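Local coordinates for uncharacterized protein (Bacteroides uniformis, PDB 4JPQ) that is of unknown function but probably binds carbohydrate through a beta-sandwich-like domain of the carbohydrate-binding family 9 type, at residues 57-62 and 172-176; 18-24 and 157-161; 177-183 and 213-219; 62-68 and 89-93. Residues are numbered along the deposited sequence.

Interaction 1 of 4, residues 57-62 and 172-176; sequences HTGREI and GSLDG. With SO4 (sulfate ion), chain F.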
# COMPACT_ATOMS: atom_id res chain seq x y z
N HIS A 57 13.74 0.58 3.10
CA HIS A 57 14.24 0.53 1.73
C HIS A 57 15.63 -0.04 1.60
O HIS A 57 16.42 0.01 2.53
CB HIS A 57 14.19 1.93 1.07
CG HIS A 57 15.22 2.89 1.58
ND1 HIS A 57 16.30 3.29 0.83
CD2 HIS A 57 15.32 3.56 2.76
CE1 HIS A 57 17.02 4.16 1.51
NE2 HIS A 57 16.45 4.33 2.69
N THR A 58 15.90 -0.57 0.41
CA THR A 58 17.20 -1.12 0.07
C THR A 58 18.08 -0.16 -0.73
O THR A 58 19.24 -0.47 -0.98
CB THR A 58 17.02 -2.40 -0.76
OG1 THR A 58 16.42 -2.10 -2.02
CG2 THR A 58 16.14 -3.40 0.00
N GLY A 59 17.54 0.98 -1.14
CA GLY A 59 18.24 1.93 -2.00
C GLY A 59 17.64 1.80 -3.41
O GLY A 59 17.36 2.81 -4.06
N ARG A 60 17.47 0.56 -3.86
CA ARG A 60 16.83 0.23 -5.14
C ARG A 60 15.34 -0.11 -4.98
O ARG A 60 14.61 -0.06 -5.96
CB ARG A 60 17.52 -0.97 -5.81
CG ARG A 60 19.06 -0.91 -5.88
CD ARG A 60 19.67 -2.13 -6.56
NE ARG A 60 19.18 -3.39 -5.96
CZ ARG A 60 19.50 -4.61 -6.39
NH1 ARG A 60 20.36 -4.79 -7.41
NH2 ARG A 60 18.98 -5.67 -5.78
N GLU A 61 14.88 -0.48 -3.77
CA GLU A 61 13.49 -0.96 -3.56
C GLU A 61 12.85 -0.50 -2.26
O GLU A 61 13.55 -0.35 -1.27
CB GLU A 61 13.50 -2.50 -3.52
CG GLU A 61 13.98 -3.19 -4.80
CD GLU A 61 14.86 -4.37 -4.52
OE1 GLU A 61 15.98 -4.18 -3.98
OE2 GLU A 61 14.43 -5.48 -4.86
N ILE A 62 11.53 -0.31 -2.29
CA ILE A 62 10.74 0.03 -1.11
C ILE A 62 10.12 -1.27 -0.63
O ILE A 62 9.54 -2.01 -1.43
CB ILE A 62 9.57 1.00 -1.41
CG1 ILE A 62 10.11 2.31 -1.97
CG2 ILE A 62 8.75 1.26 -0.14
CD1 ILE A 62 9.04 3.26 -2.47
N GLY A 172 16.25 6.93 -9.86
CA GLY A 172 17.50 6.17 -9.78
C GLY A 172 17.69 5.40 -8.49
O GLY A 172 17.73 4.17 -8.51
N SER A 173 17.78 6.15 -7.39
CA SER A 173 18.05 5.59 -6.06
C SER A 173 17.27 6.32 -4.97
O SER A 173 17.20 7.53 -4.95
CB SER A 173 19.54 5.69 -5.75
OG SER A 173 19.83 5.20 -4.45
N LEU A 174 16.75 5.55 -4.01
CA LEU A 174 15.93 6.06 -2.91
C LEU A 174 16.72 6.76 -1.79
O LEU A 174 16.12 7.48 -0.99
CB LEU A 174 15.12 4.92 -2.28
CG LEU A 174 14.23 4.09 -3.21
CD1 LEU A 174 13.66 2.88 -2.48
CD2 LEU A 174 13.11 4.94 -3.80
N ASP A 175 18.04 6.53 -1.74
CA ASP A 175 18.93 7.09 -0.70
C ASP A 175 18.76 8.59 -0.49
O ASP A 175 19.02 9.38 -1.42
CB ASP A 175 20.41 6.79 -1.03
CG ASP A 175 20.77 5.32 -0.85
OD1 ASP A 175 20.61 4.81 0.27
OD2 ASP A 175 21.23 4.68 -1.81
N GLY A 176 18.27 8.97 0.69
CA GLY A 176 18.10 10.38 1.06
C GLY A 176 16.98 11.17 0.40
O GLY A 176 16.93 12.39 0.60
S SO4 F . 17.40 9.88 -9.17
O1 SO4 F . 16.29 10.86 -9.07
O2 SO4 F . 17.41 9.29 -10.53
O3 SO4 F . 18.71 10.52 -8.94
O4 SO4 F . 17.22 8.81 -8.16

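Interaction 2 of 4, residues 18-24 and 157-161; sequences PEGEAVP and LVMVI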
# COMPACT_ATOMS: atom_id res chain seq x y z
N PRO A 18 15.16 -8.74 -2.28
CA PRO A 18 14.50 -9.74 -1.43
C PRO A 18 13.17 -10.22 -1.99
O PRO A 18 12.47 -9.46 -2.69
CB PRO A 18 14.24 -8.96 -0.14
CG PRO A 18 14.05 -7.57 -0.60
CD PRO A 18 15.05 -7.40 -1.70
N GLU A 19 12.84 -11.47 -1.69
CA GLU A 19 11.56 -12.07 -2.07
C GLU A 19 10.57 -11.72 -0.97
O GLU A 19 10.95 -11.57 0.19
CB GLU A 19 11.70 -13.58 -2.29
CG GLU A 19 12.57 -13.93 -3.50
CD GLU A 19 11.99 -13.52 -4.86
OE1 GLU A 19 10.78 -13.20 -4.97
OE2 GLU A 19 12.75 -13.52 -5.85
N GLY A 20 9.30 -11.58 -1.34
CA GLY A 20 8.25 -11.17 -0.43
C GLY A 20 8.14 -11.96 0.86
O GLY A 20 8.03 -11.35 1.93
N GLU A 21 8.18 -13.30 0.74
CA GLU A 21 8.04 -14.20 1.92
C GLU A 21 9.12 -13.93 2.98
O GLU A 21 8.86 -14.05 4.19
CB GLU A 21 8.07 -15.69 1.52
CG GLU A 21 7.55 -16.65 2.60
CD GLU A 21 7.66 -18.13 2.23
OE1 GLU A 21 8.74 -18.55 1.77
OE2 GLU A 21 6.68 -18.89 2.43
N ALA A 22 10.31 -13.54 2.53
CA ALA A 22 11.45 -13.23 3.39
C ALA A 22 11.44 -11.86 4.06
O ALA A 22 12.21 -11.65 4.99
CB ALA A 22 12.75 -13.38 2.60
N VAL A 23 10.59 -10.94 3.61
CA VAL A 23 10.61 -9.56 4.13
C VAL A 23 10.31 -9.39 5.63
O VAL A 23 10.97 -8.59 6.28
CB VAL A 23 9.75 -8.61 3.26
CG1 VAL A 23 9.56 -7.23 3.87
CG2 VAL A 23 10.36 -8.48 1.88
N PRO A 24 9.31 -10.10 6.18
CA PRO A 24 9.01 -9.92 7.61
C PRO A 24 10.19 -10.22 8.52
O PRO A 24 10.42 -9.49 9.50
CB PRO A 24 7.84 -10.88 7.84
CG PRO A 24 7.13 -10.87 6.53
CD PRO A 24 8.24 -10.87 5.51
N LEU A 157 0.51 -8.98 4.57
CA LEU A 157 0.83 -8.78 3.16
C LEU A 157 2.08 -7.93 2.99
O LEU A 157 2.27 -6.98 3.76
CB LEU A 157 -0.36 -8.13 2.45
CG LEU A 157 -0.22 -7.85 0.94
CD1 LEU A 157 -1.54 -8.10 0.22
CD2 LEU A 157 0.32 -6.46 0.61
N VAL A 158 2.86 -8.25 1.95
CA VAL A 158 4.11 -7.59 1.64
C VAL A 158 4.18 -7.20 0.19
O VAL A 158 3.72 -7.95 -0.67
CB VAL A 158 5.29 -8.54 1.95
CG1 VAL A 158 6.61 -8.06 1.34
CG2 VAL A 158 5.43 -8.71 3.44
N MSE A 159 4.77 -6.04 -0.05
CA MSE A 159 5.03 -5.52 -1.39
C MSE A 159 6.47 -5.08 -1.41
O MSE A 159 6.92 -4.36 -0.51
CB MSE A 159 4.15 -4.31 -1.72
CG MSE A 159 2.71 -4.70 -1.99
SE MSE A 159 1.75 -3.16 -2.74
CE MSE A 159 0.74 -2.49 -1.18
N VAL A 160 7.21 -5.52 -2.43
CA VAL A 160 8.60 -5.09 -2.68
C VAL A 160 8.50 -4.29 -3.99
O VAL A 160 8.32 -4.86 -5.06
CB VAL A 160 9.54 -6.29 -2.82
CG1 VAL A 160 10.97 -5.83 -3.06
CG2 VAL A 160 9.45 -7.17 -1.59
N ILE A 161 8.56 -2.96 -3.88
CA ILE A 161 8.37 -2.05 -5.01
C ILE A 161 9.72 -1.54 -5.53
O ILE A 161 10.32 -0.67 -4.90
CB ILE A 161 7.45 -0.87 -4.61
CG1 ILE A 161 6.08 -1.40 -4.16
CG2 ILE A 161 7.28 0.11 -5.76
CD1 ILE A 161 5.22 -0.36 -3.46

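Interaction 3 of 4, residues 177-183 and 213-219; sequences KTMKGNF and FFGTLSF. With SO4 (sulfate ion), chain F.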
# COMPACT_ATOMS: atom_id res chain seq x y z
N LYS A 177 16.10 10.53 -0.38
CA LYS A 177 14.98 11.25 -1.02
C LYS A 177 13.87 11.49 -0.03
O LYS A 177 13.79 10.81 0.99
CB LYS A 177 14.42 10.52 -2.25
CG LYS A 177 15.37 10.52 -3.44
CD LYS A 177 14.62 10.40 -4.77
CE LYS A 177 15.54 10.39 -5.98
NZ LYS A 177 16.59 11.45 -5.97
N THR A 178 13.05 12.50 -0.33
CA THR A 178 11.86 12.82 0.46
C THR A 178 10.67 12.70 -0.50
O THR A 178 10.60 13.45 -1.48
CB THR A 178 11.92 14.23 1.09
OG1 THR A 178 13.10 14.35 1.90
CG2 THR A 178 10.70 14.46 1.97
N MSE A 179 9.78 11.74 -0.25
CA MSE A 179 8.57 11.52 -1.05
C MSE A 179 7.37 11.81 -0.21
O MSE A 179 7.46 11.93 1.02
CB MSE A 179 8.47 10.08 -1.54
CG MSE A 179 9.67 9.69 -2.38
SE MSE A 179 9.31 7.99 -3.31
CE MSE A 179 11.09 7.78 -4.12
N LYS A 180 6.22 11.94 -0.88
CA LYS A 180 4.94 12.17 -0.23
C LYS A 180 3.99 11.01 -0.55
O LYS A 180 3.92 10.55 -1.69
CB LYS A 180 4.36 13.52 -0.65
CG LYS A 180 5.32 14.68 -0.34
CD LYS A 180 4.60 15.97 0.04
CE LYS A 180 4.06 15.90 1.46
NZ LYS A 180 3.18 17.06 1.77
N GLY A 181 3.28 10.52 0.45
CA GLY A 181 2.35 9.41 0.25
C GLY A 181 1.40 9.15 1.39
O GLY A 181 1.35 9.91 2.37
N ASN A 182 0.62 8.08 1.25
CA ASN A 182 -0.33 7.67 2.29
C ASN A 182 -0.59 6.17 2.17
O ASN A 182 -0.26 5.55 1.13
CB ASN A 182 -1.63 8.49 2.17
CG ASN A 182 -2.35 8.69 3.50
OD1 ASN A 182 -2.16 7.94 4.46
ND2 ASN A 182 -3.22 9.70 3.54
N PHE A 183 -1.15 5.60 3.23
CA PHE A 183 -1.44 4.16 3.31
C PHE A 183 -2.90 3.98 3.68
O PHE A 183 -3.41 4.72 4.52
CB PHE A 183 -0.53 3.49 4.34
CG PHE A 183 0.93 3.85 4.17
CD1 PHE A 183 1.43 5.03 4.72
CD2 PHE A 183 1.79 3.02 3.44
CE1 PHE A 183 2.76 5.38 4.55
CE2 PHE A 183 3.13 3.37 3.28
CZ PHE A 183 3.62 4.55 3.83
N PHE A 213 -3.45 15.70 0.85
CA PHE A 213 -3.50 15.07 2.18
C PHE A 213 -2.45 13.99 2.46
O PHE A 213 -2.45 13.42 3.56
CB PHE A 213 -4.93 14.59 2.48
CG PHE A 213 -5.88 15.74 2.66
CD1 PHE A 213 -5.91 16.43 3.87
CD2 PHE A 213 -6.69 16.18 1.60
CE1 PHE A 213 -6.76 17.51 4.04
CE2 PHE A 213 -7.55 17.26 1.77
CZ PHE A 213 -7.58 17.93 2.99
N PHE A 214 -1.54 13.76 1.50
CA PHE A 214 -0.44 12.81 1.72
C PHE A 214 0.49 13.30 2.82
O PHE A 214 0.68 14.50 3.00
CB PHE A 214 0.49 12.63 0.50
CG PHE A 214 -0.10 11.93 -0.70
CD1 PHE A 214 -1.21 11.09 -0.64
CD2 PHE A 214 0.60 12.02 -1.92
CE1 PHE A 214 -1.67 10.45 -1.80
CE2 PHE A 214 0.16 11.37 -3.06
CZ PHE A 214 -0.98 10.58 -3.01
N GLY A 215 1.09 12.34 3.52
CA GLY A 215 2.09 12.58 4.56
C GLY A 215 3.44 12.61 3.89
O GLY A 215 3.53 12.47 2.66
N THR A 216 4.48 12.78 4.71
CA THR A 216 5.86 12.88 4.24
C THR A 216 6.63 11.61 4.58
O THR A 216 6.49 11.04 5.67
CB THR A 216 6.55 14.11 4.87
OG1 THR A 216 5.78 15.28 4.54
CG2 THR A 216 7.99 14.27 4.35
N LEU A 217 7.46 11.17 3.63
CA LEU A 217 8.26 9.95 3.74
C LEU A 217 9.72 10.31 3.53
O LEU A 217 10.13 10.59 2.40
CB LEU A 217 7.80 8.93 2.71
CG LEU A 217 6.32 8.53 2.77
CD1 LEU A 217 6.01 7.57 1.63
CD2 LEU A 217 5.93 7.91 4.10
N SER A 218 10.49 10.33 4.62
CA SER A 218 11.92 10.67 4.61
C SER A 218 12.77 9.38 4.56
O SER A 218 12.94 8.70 5.57
CB SER A 218 12.28 11.52 5.83
OG SER A 218 11.47 12.68 5.86
N PHE A 219 13.29 9.09 3.38
CA PHE A 219 14.16 7.94 3.16
C PHE A 219 15.56 8.27 3.68
O PHE A 219 16.13 9.30 3.30
CB PHE A 219 14.19 7.54 1.68
CG PHE A 219 12.88 7.02 1.16
CD1 PHE A 219 11.88 7.90 0.72
CD2 PHE A 219 12.63 5.66 1.09
CE1 PHE A 219 10.67 7.42 0.23
CE2 PHE A 219 11.42 5.18 0.61
CZ PHE A 219 10.44 6.06 0.18
S SO4 F . 17.40 9.88 -9.17
O1 SO4 F . 16.29 10.86 -9.07
O2 SO4 F . 17.41 9.29 -10.53
O3 SO4 F . 18.71 10.52 -8.94
O4 SO4 F . 17.22 8.81 -8.16

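Interaction 4 of 4, residues 62-68 and 89-93; sequences ILLHYKV and CVEFF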
# COMPACT_ATOMS: atom_id res chain seq x y z
N ILE A 62 11.53 -0.31 -2.29
CA ILE A 62 10.74 0.03 -1.11
C ILE A 62 10.12 -1.27 -0.63
O ILE A 62 9.54 -2.01 -1.43
CB ILE A 62 9.57 1.00 -1.41
CG1 ILE A 62 10.11 2.31 -1.97
CG2 ILE A 62 8.75 1.26 -0.14
CD1 ILE A 62 9.04 3.26 -2.47
N LEU A 63 10.21 -1.51 0.68
CA LEU A 63 9.71 -2.70 1.34
C LEU A 63 8.54 -2.31 2.25
O LEU A 63 8.73 -1.53 3.18
CB LEU A 63 10.82 -3.30 2.19
CG LEU A 63 12.15 -3.61 1.51
CD1 LEU A 63 13.09 -4.24 2.51
CD2 LEU A 63 11.97 -4.52 0.30
N LEU A 64 7.36 -2.87 1.98
CA LEU A 64 6.14 -2.65 2.78
C LEU A 64 5.63 -3.94 3.38
O LEU A 64 5.61 -4.95 2.68
CB LEU A 64 4.99 -2.14 1.92
CG LEU A 64 4.99 -0.75 1.37
CD1 LEU A 64 3.79 -0.59 0.47
CD2 LEU A 64 4.95 0.25 2.51
N HIS A 65 5.17 -3.86 4.63
CA HIS A 65 4.63 -4.99 5.35
C HIS A 65 3.42 -4.49 6.13
O HIS A 65 3.56 -3.62 6.98
CB HIS A 65 5.70 -5.58 6.28
CG HIS A 65 5.24 -6.78 7.06
ND1 HIS A 65 5.52 -6.96 8.39
CD2 HIS A 65 4.46 -7.82 6.70
CE1 HIS A 65 4.97 -8.08 8.81
NE2 HIS A 65 4.33 -8.63 7.80
N TYR A 66 2.24 -5.01 5.79
CA TYR A 66 0.98 -4.70 6.44
C TYR A 66 0.53 -5.88 7.27
O TYR A 66 0.68 -7.03 6.84
CB TYR A 66 -0.12 -4.49 5.40
CG TYR A 66 0.00 -3.28 4.53
CD1 TYR A 66 0.71 -3.34 3.32
CD2 TYR A 66 -0.64 -2.08 4.87
CE1 TYR A 66 0.80 -2.22 2.49
CE2 TYR A 66 -0.54 -0.96 4.05
CZ TYR A 66 0.17 -1.04 2.86
OH TYR A 66 0.28 0.05 2.04
N LYS A 67 -0.07 -5.60 8.43
CA LYS A 67 -0.71 -6.62 9.30
C LYS A 67 -2.16 -6.17 9.50
O LYS A 67 -2.40 -5.01 9.82
CB LYS A 67 -0.01 -6.73 10.64
CG LYS A 67 1.35 -7.41 10.61
CD LYS A 67 2.13 -7.24 11.91
CE LYS A 67 1.46 -7.84 13.14
NZ LYS A 67 2.37 -7.74 14.32
N VAL A 68 -3.11 -7.09 9.34
CA VAL A 68 -4.55 -6.80 9.46
C VAL A 68 -5.29 -7.84 10.32
O VAL A 68 -4.94 -9.01 10.30
CB VAL A 68 -5.19 -6.84 8.05
CG1 VAL A 68 -6.70 -6.62 8.11
CG2 VAL A 68 -4.54 -5.81 7.13
N CYS A 89 -8.56 -5.18 1.04
CA CYS A 89 -7.45 -4.55 0.34
C CYS A 89 -6.67 -3.54 1.14
O CYS A 89 -7.27 -2.74 1.85
CB CYS A 89 -8.09 -3.86 -0.87
SG CYS A 89 -7.03 -2.95 -1.99
N VAL A 90 -5.34 -3.59 0.99
CA VAL A 90 -4.41 -2.60 1.57
C VAL A 90 -3.80 -1.84 0.40
O VAL A 90 -3.62 -2.41 -0.70
CB VAL A 90 -3.31 -3.20 2.45
CG1 VAL A 90 -3.93 -3.79 3.71
CG2 VAL A 90 -2.45 -4.22 1.71
N GLU A 91 -3.52 -0.56 0.62
CA GLU A 91 -3.08 0.34 -0.44
C GLU A 91 -1.92 1.24 -0.00
O GLU A 91 -1.78 1.56 1.18
CB GLU A 91 -4.26 1.21 -0.91
CG GLU A 91 -5.54 0.44 -1.26
CD GLU A 91 -6.70 1.31 -1.74
OE1 GLU A 91 -6.59 2.54 -1.74
OE2 GLU A 91 -7.74 0.74 -2.11
N PHE A 92 -1.10 1.63 -0.98
CA PHE A 92 0.03 2.54 -0.84
C PHE A 92 -0.02 3.53 -2.01
O PHE A 92 0.04 3.11 -3.16
CB PHE A 92 1.36 1.78 -0.86
CG PHE A 92 2.60 2.66 -0.86
CD1 PHE A 92 2.76 3.67 0.08
CD2 PHE A 92 3.64 2.43 -1.78
CE1 PHE A 92 3.91 4.46 0.11
CE2 PHE A 92 4.79 3.21 -1.75
CZ PHE A 92 4.93 4.22 -0.81
N PHE A 93 -0.16 4.81 -1.70
CA PHE A 93 -0.21 5.89 -2.70
C PHE A 93 1.04 6.73 -2.47
O PHE A 93 1.36 7.02 -1.32
CB PHE A 93 -1.44 6.78 -2.51
CG PHE A 93 -2.74 6.22 -3.07
CD1 PHE A 93 -3.17 4.91 -2.79
CD2 PHE A 93 -3.59 7.04 -3.81
CE1 PHE A 93 -4.38 4.44 -3.29
CE2 PHE A 93 -4.80 6.57 -4.30
CZ PHE A 93 -5.19 5.26 -4.05

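Interaction 1 of 4, residues 57-62 and 172-176
A single backbone hydrogen bond ties these two loops together, and the residue that accepts it is a glycine in a conformation few other residues could adopt. Leu174 N donates to Gly59 O at 2.8 Å, almost in line (176° at the hydrogen); Ser173 OG lies 3.5 Å from the same Gly59 O, at best a weak bond. With phi 105° and psi -45°, a side chain on Gly59 would jam against the preceding carbonyl, with a CB only 3.4 Å from Asp175 OD2. Gly59 sits in the tight turn between strands 50-57 and 61-70, closed by Thr58 N to Glu61 O at 2.9 Å. Leu174 supplies the apolar part: its CD1 packs 3.6 Å from Ile62 CG1 and 3.5 Å from Glu61 O, while its CB lies 3.7 Å from His57 ND1. At the outer side, Asp175 OD1 approaches the edge of the His57 ring, 3.9 Å from CE1, and forms a salt bridge with Lys11. On the far side of the loop, Gly172 N and Ser173 N bind a sulfate. The chemistry implies a loop pinned at one backbone point and anchored by one buried leucine, its charged group turned to strand 6-11.

Interaction 2 of 4, residues 18-24 and 157-161
Everything that joins these segments is van der Waals packing; no hydrogen bond crosses between them. Among the side-chain contacts, Val23, in helix 23-29, bridges two valines of the strand: its CB lies 3.7 Å from Val158 CG1, and its CG2 is 3.8 Å from Val160 CG2. Pro24 adds to the first of these, with CD 4.1 Å from Val158 CG2, and Pro18 to the second, with CG 4.3 Å from Val160 CG1. Val158 and Val160, two residues apart on an extended strand, thus present their methyl groups on the same face.

A second group of contacts sets methyls against backbone. Gly20 O touches Val158 CG1 at 3.6 Å, Gly20 CA lies 4.3 Å from Val160 CG2, and Pro18 O is 3.9 Å from Val160 CG1. Gly20 brings its main chain down beside the valines, and within 18-24 the turn is held by Val23 N to Gly20 O at 3.1 Å and a weak Ala22 N to Glu19 O bond, also at 3.1 Å.

The segment 18-24 therefore covers the outer face of strand 152-162, which lies in the sheet between strands 61-70 and 136-139. Met159 and Ile161 point the other way, into the interior, where both touch Phe105 of strand 102-108.

Interaction 3 of 4, residues 177-183 and 213-219
Leu217, Met179, Phe219 and Phe183 form the apolar centre of this strand pair, on the face turned into the protein. Met179 CG packs 3.6 Å from Phe219 CE1, and its selenium (this is selenomethionine) lies 4.8 Å from the Phe219 ring centroid in an oblique Met-aromatic contact. Leu217 CD2 meets the edge of the Phe183 ring, 4.1 Å from CE1. Gly181 fits this crowded face because a CB there would come within 3.4 Å of Leu217 CD1. On its other side, Gly181 CA lies over the Phe214 ring, 4.0 Å from the centroid, a CH-pi contact.

Around this centre runs the antiparallel ladder. Met179 and Leu217 form a hydrogen-bonded pair, with Leu217 N to Met179 O at 2.7 Å and Met179 N to Leu217 O at 2.9 Å; Gly181 and Gly215 form another, with Gly215 N to Gly181 O at 2.7 Å and Gly181 N to Gly215 O at 3.0 Å. Phe219 N to Lys177 O, 3.0 Å, extends it.

The other face carries Thr178, Lys180, Thr216 and Ser218 and is more exposed: Thr178 CG2 touches Thr216 CG2 at 3.6 Å, and Lys180 CE lies 3.6 Å from Thr216 OG1. At the end of the ladder, Lys177 NZ makes a weak 3.2 Å bond to sulfate O1.

Strand 178-186 lies between strands 89-95 and 215-219, and strand 215-219 in turn pairs in parallel with strand 6-11.

Interaction 4 of 4, residues 62-68 and 89-93
This is face-to-face packing between two strands that are not hydrogen-bonded partners, deep in the core, its centre about 4 Å from the centre of the chain. Strands 62-68 and 89-93 approach to 9.2 Å between axes, with directions 146° apart, so side chains rather than backbones fill the space, as between the two layers of a beta-sandwich. Ile62, Leu64, Tyr66 and Val68 project inward from one strand, Val90 and Phe92 from the other. Val90 sits over the face of the Tyr66 ring: its CB is 3.8 Å from the ring centroid and only 10° off the normal, a CH-pi contact, and its CG2 reaches Tyr66 CD1 at 3.7 Å. Val90 CG1 also meets Val68 CG2 at 4.0 Å. Farther along, Phe92 CB packs 3.6 Å from Leu64 CD1, and the Phe92 ring edge receives Ile62 CD1, 4.3 Å from CE2. Phe183 of strand 178-186 completes this aromatic cluster, touching Leu64, Tyr66 and Phe92. The one polar link is Tyr66 OH to Glu91 O at 2.7 Å, a weak hydrogen bond. The buried hydroxyl of a largely apolar interface thus has a backbone acceptor on the facing strand, though the bond is weak.

How the interactions relate
Interaction 4 lies nearest the centre of the protein and joins sheet layers by side chains; interaction 3 is backbone pairing within the sheet, apolar on its inner face and more exposed on the other. Interaction 1 lies farthest out, interactions 2 and 3 about equally far; 1, 2 and 4 are buried, 3 only partly. Strand 61-70 serves interactions 1 and 4, which share Ile62, and it pairs with the strand of interaction 2 through bonds such as Ile62 O to Ile161 N at 2.8 Å. Phe183 carries interaction 3 into interaction 4, its CE2 3.2 Å from Phe92 CD1. Interactions 1 and 3 meet at Leu174 and Phe219, and both touch one sulfate.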